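Side-chain contact in ChrR-like cupin domain-containing protein (Ralstonia eutropha JMP134, PDB 3EBR), which is of unknown function but carries a ChrR-like cupin domain, the beta-barrel fold of a large superfamily that often, though not always, binds a metal: residues M20-Y25 / V29-F34. Sequence-based numbering, arbitrary orientation.
Sequences MPFAPY and VMVKYF
At the edge of the larger antiparallel sheet of this cupin domain, a beta hairpin pairs the two-residue strand 20-21 with the start of strand 30-37. M20 and V31 form its hydrogen-bonded pair: V31 N donates to M20 O at 2.8 Å, and M20 N returns a bond to V31 O. One step on, P21 faces M30 in the non-hydrogen-bonded pair, a place that suits proline because no amide hydrogen is needed there. F22 N then reaches V29 O at 2.9 Å with an N-H...O angle of 148°, although the chain is already leaving the strand through an inverse gamma turn centred on F22.

Side chains meet on both faces. M20 and V31 run alongside each other on one of them, with M20 CG 3.7 Å from V31 CG1. Beta-branched V31 suits a strand and offers a compact apolar surface to its neighbours. The long, unbranched selenomethionine at position 20 is extended at chi2 (-178°), which carries SE out to the rim of the Y33 ring; the bend at chi3 turns only the methyl CE. M20 SE lies 3.9 Å from Y33 CE2, close to the ring plane, an edge-on Met-aromatic contact. The broad F22 ring, its CG anti to the backbone N (chi1 -153°), slants across V31, with CD2 4.0 Å from V31 CB, while F22 CB meets V29 CG1.

Within the cupin barrel, strand 42-49 continues the sheet beyond strand 30-37, and helix 133-146 packs against M20 and Y33; its R139 makes a cation-pi contact with F22. On the other face, M30, also a selenomethionine, folds back at chi2 and chi3, a curl available to a flexible selenoether chain, and lays its methyl CE over the backbone of M20 and 4.0 Å from P21 CD.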
HETATM    1  N   MSE A  20     -19.953   4.595 -18.310  1.00 40.02           N
HETATM    2  CA  MSE A  20     -20.136   3.487 -19.242  1.00 39.84           C
HETATM    3  C   MSE A  20     -20.781   2.283 -18.571  1.00 40.84           C
HETATM    4  O   MSE A  20     -20.545   2.059 -17.389  1.00 41.32           O
HETATM    5  CB  MSE A  20     -18.789   3.100 -19.846  1.00 40.65           C
HETATM    6  CG  MSE A  20     -17.703   2.657 -18.836  1.00 37.13           C
HETATM    7 SE   MSE A  20     -16.007   2.252 -19.679  0.75 36.16          SE
HETATM    8  CE  MSE A  20     -16.614   1.125 -20.723  1.00 42.61           C
ATOM      9  N   PRO A  21     -21.568   1.496 -19.327  1.00 41.72           N
ATOM     10  CA  PRO A  21     -22.216   0.328 -18.740  1.00 42.66           C
ATOM     11  C   PRO A  21     -21.184  -0.724 -18.380  1.00 43.70           C
ATOM     12  O   PRO A  21     -20.164  -0.842 -19.071  1.00 43.38           O
ATOM     13  CB  PRO A  21     -23.132  -0.175 -19.855  1.00 41.95           C
ATOM     14  CG  PRO A  21     -22.606   0.411 -21.085  1.00 43.04           C
ATOM     15  CD  PRO A  21     -21.877   1.632 -20.762  1.00 42.80           C
ATOM     16  N   PHE A  22     -21.465  -1.502 -17.334  1.00 44.57           N
ATOM     17  CA  PHE A  22     -20.554  -2.535 -16.851  1.00 44.92           C
ATOM     18  C   PHE A  22     -20.748  -3.776 -17.765  1.00 44.85           C
ATOM     19  O   PHE A  22     -21.259  -4.820 -17.344  1.00 45.25           O
ATOM     20  CB  PHE A  22     -20.805  -2.788 -15.347  1.00 45.50           C
ATOM     21  CG  PHE A  22     -19.598  -3.312 -14.599  1.00 46.00           C
ATOM     22  CD1 PHE A  22     -19.229  -4.649 -14.665  1.00 46.14           C
ATOM     23  CD2 PHE A  22     -18.840  -2.451 -13.801  1.00 47.76           C
ATOM     24  CE1 PHE A  22     -18.108  -5.118 -13.966  1.00 46.90           C
ATOM     25  CE2 PHE A  22     -17.731  -2.909 -13.095  1.00 48.48           C
ATOM     26  CZ  PHE A  22     -17.361  -4.248 -13.182  1.00 45.95           C
ATOM     27  N   ALA A  23     -20.299  -3.640 -19.020  1.00 44.47           N
ATOM     28  CA  ALA A  23     -20.443  -4.655 -20.058  1.00 44.01           C
ATOM     29  C   ALA A  23     -19.404  -5.758 -19.904  1.00 45.37           C
ATOM     30  O   ALA A  23     -18.289  -5.476 -19.475  1.00 46.27           O
ATOM     31  CB  ALA A  23     -20.310  -4.018 -21.427  1.00 42.46           C
ATOM     32  N   PRO A  24     -19.729  -7.008 -20.307  1.00 45.96           N
ATOM     33  CA  PRO A  24     -20.961  -7.522 -20.911  1.00 45.87           C
ATOM     34  C   PRO A  24     -21.987  -8.080 -19.899  1.00 45.32           C
ATOM     35  O   PRO A  24     -22.954  -8.724 -20.318  1.00 45.46           O
ATOM     36  CB  PRO A  24     -20.416  -8.644 -21.806  1.00 46.09           C
ATOM     37  CG  PRO A  24     -19.303  -9.232 -20.993  1.00 45.76           C
ATOM     38  CD  PRO A  24     -18.752  -8.106 -20.130  1.00 47.12           C
ATOM     39  N   TYR A  25     -21.851  -7.751 -18.613  1.00 45.02           N
ATOM     40  CA  TYR A  25     -22.724  -8.300 -17.570  1.00 45.01           C
ATOM     41  C   TYR A  25     -24.004  -7.529 -17.344  1.00 44.52           C
ATOM     42  O   TYR A  25     -25.058  -8.148 -17.209  1.00 45.33           O
ATOM     43  CB  TYR A  25     -21.981  -8.369 -16.234  1.00 45.39           C
ATOM     44  CG  TYR A  25     -20.646  -9.069 -16.322  1.00 47.30           C
ATOM     45  CD1 TYR A  25     -20.569 -10.449 -16.566  1.00 44.00           C
ATOM     46  CD2 TYR A  25     -19.459  -8.362 -16.125  1.00 44.06           C
ATOM     47  CE1 TYR A  25     -19.326 -11.097 -16.637  1.00 42.94           C
ATOM     48  CE2 TYR A  25     -18.231  -8.996 -16.192  1.00 47.36           C
ATOM     49  CZ  TYR A  25     -18.163 -10.359 -16.448  1.00 44.77           C
ATOM     50  OH  TYR A  25     -16.925 -10.954 -16.498  1.00 46.63           O
ATOM     51  N   VAL A  29     -26.010  -1.038 -14.445  1.00 44.88           N
ATOM     52  CA  VAL A  29     -24.908  -0.648 -13.564  1.00 44.69           C
ATOM     53  C   VAL A  29     -23.890   0.091 -14.420  1.00 44.80           C
ATOM     54  O   VAL A  29     -23.367  -0.500 -15.371  1.00 45.94           O
ATOM     55  CB  VAL A  29     -24.228  -1.849 -12.887  1.00 44.76           C
ATOM     56  CG1 VAL A  29     -23.026  -1.385 -12.072  1.00 41.35           C
ATOM     57  CG2 VAL A  29     -25.234  -2.610 -12.011  1.00 41.26           C
HETATM   58  N   MSE A  30     -23.652   1.373 -14.108  1.00 44.26           N
HETATM   59  CA  MSE A  30     -22.687   2.225 -14.821  1.00 42.60           C
HETATM   60  C   MSE A  30     -21.419   2.343 -13.990  1.00 41.97           C
HETATM   61  O   MSE A  30     -21.477   2.255 -12.769  1.00 41.82           O
HETATM   62  CB  MSE A  30     -23.222   3.640 -15.055  1.00 42.71           C
HETATM   63  CG  MSE A  30     -24.596   3.764 -15.704  1.00 40.81           C
HETATM   64 SE   MSE A  30     -24.624   3.113 -17.512  0.75 41.28          SE
HETATM   65  CE  MSE A  30     -23.426   4.435 -18.364  1.00 41.30           C
ATOM     66  N   VAL A  31     -20.291   2.571 -14.660  1.00 42.16           N
ATOM     67  CA  VAL A  31     -18.979   2.740 -14.031  1.00 42.25           C
ATOM     68  C   VAL A  31     -18.246   3.888 -14.724  1.00 43.19           C
ATOM     69  O   VAL A  31     -18.484   4.134 -15.901  1.00 44.28           O
ATOM     70  CB  VAL A  31     -18.137   1.432 -14.102  1.00 42.31           C
ATOM     71  CG1 VAL A  31     -17.905   0.998 -15.553  1.00 40.55           C
ATOM     72  CG2 VAL A  31     -16.795   1.570 -13.356  1.00 39.59           C
ATOM     73  N   LYS A  32     -17.414   4.619 -13.980  1.00 43.74           N
ATOM     74  CA  LYS A  32     -16.591   5.707 -14.514  1.00 44.27           C
ATOM     75  C   LYS A  32     -15.187   5.442 -13.971  1.00 43.61           C
ATOM     76  O   LYS A  32     -15.013   5.403 -12.758  1.00 42.48           O
ATOM     77  CB  LYS A  32     -17.123   7.085 -14.107  1.00 44.73           C
ATOM     78  CG  LYS A  32     -16.281   8.286 -14.628  1.00 46.70           C
ATOM     79  CD  LYS A  32     -16.804   9.656 -14.205  1.00 45.16           C
ATOM     80  CE  LYS A  32     -18.075  10.047 -14.927  1.00 48.89           C
ATOM     81  NZ  LYS A  32     -18.600  11.370 -14.461  1.00 47.75           N
ATOM     82  N   TYR A  33     -14.208   5.254 -14.858  1.00 43.27           N
ATOM     83  CA  TYR A  33     -12.818   4.976 -14.463  1.00 43.59           C
ATOM     84  C   TYR A  33     -11.956   6.236 -14.351  1.00 43.89           C
ATOM     85  O   TYR A  33     -11.859   7.004 -15.311  1.00 43.40           O
ATOM     86  CB  TYR A  33     -12.160   4.000 -15.453  1.00 43.69           C
ATOM     87  CG  TYR A  33     -12.812   2.644 -15.441  1.00 42.92           C
ATOM     88  CD1 TYR A  33     -12.496   1.726 -14.446  1.00 42.20           C
ATOM     89  CD2 TYR A  33     -13.747   2.273 -16.413  1.00 40.65           C
ATOM     90  CE1 TYR A  33     -13.091   0.479 -14.404  1.00 40.33           C
ATOM     91  CE2 TYR A  33     -14.345   1.015 -16.381  1.00 40.12           C
ATOM     92  CZ  TYR A  33     -14.004   0.128 -15.369  1.00 42.06           C
ATOM     93  OH  TYR A  33     -14.577  -1.102 -15.283  1.00 43.88           O
ATOM     94  N   PHE A  34     -11.347   6.430 -13.177  1.00 44.16           N
ATOM     95  CA  PHE A  34     -10.438   7.553 -12.893  1.00 44.46           C
ATOM     96  C   PHE A  34      -8.973   7.129 -12.882  1.00 45.59           C
ATOM     97  O   PHE A  34      -8.125   7.895 -13.323  1.00 48.14           O
ATOM     98  CB  PHE A  34     -10.785   8.227 -11.564  1.00 44.23           C
ATOM     99  CG  PHE A  34     -12.064   9.003 -11.607  1.00 45.18           C
ATOM    100  CD1 PHE A  34     -12.060  10.338 -11.996  1.00 45.31           C
ATOM    101  CD2 PHE A  34     -13.269   8.409 -11.279  1.00 46.19           C
ATOM    102  CE1 PHE A  34     -13.232  11.071 -12.044  1.00 42.96           C
ATOM    103  CE2 PHE A  34     -14.451   9.137 -11.327  1.00 48.22           C
ATOM    104  CZ  PHE A  34     -14.431  10.473 -11.708  1.00 46.16           C
TER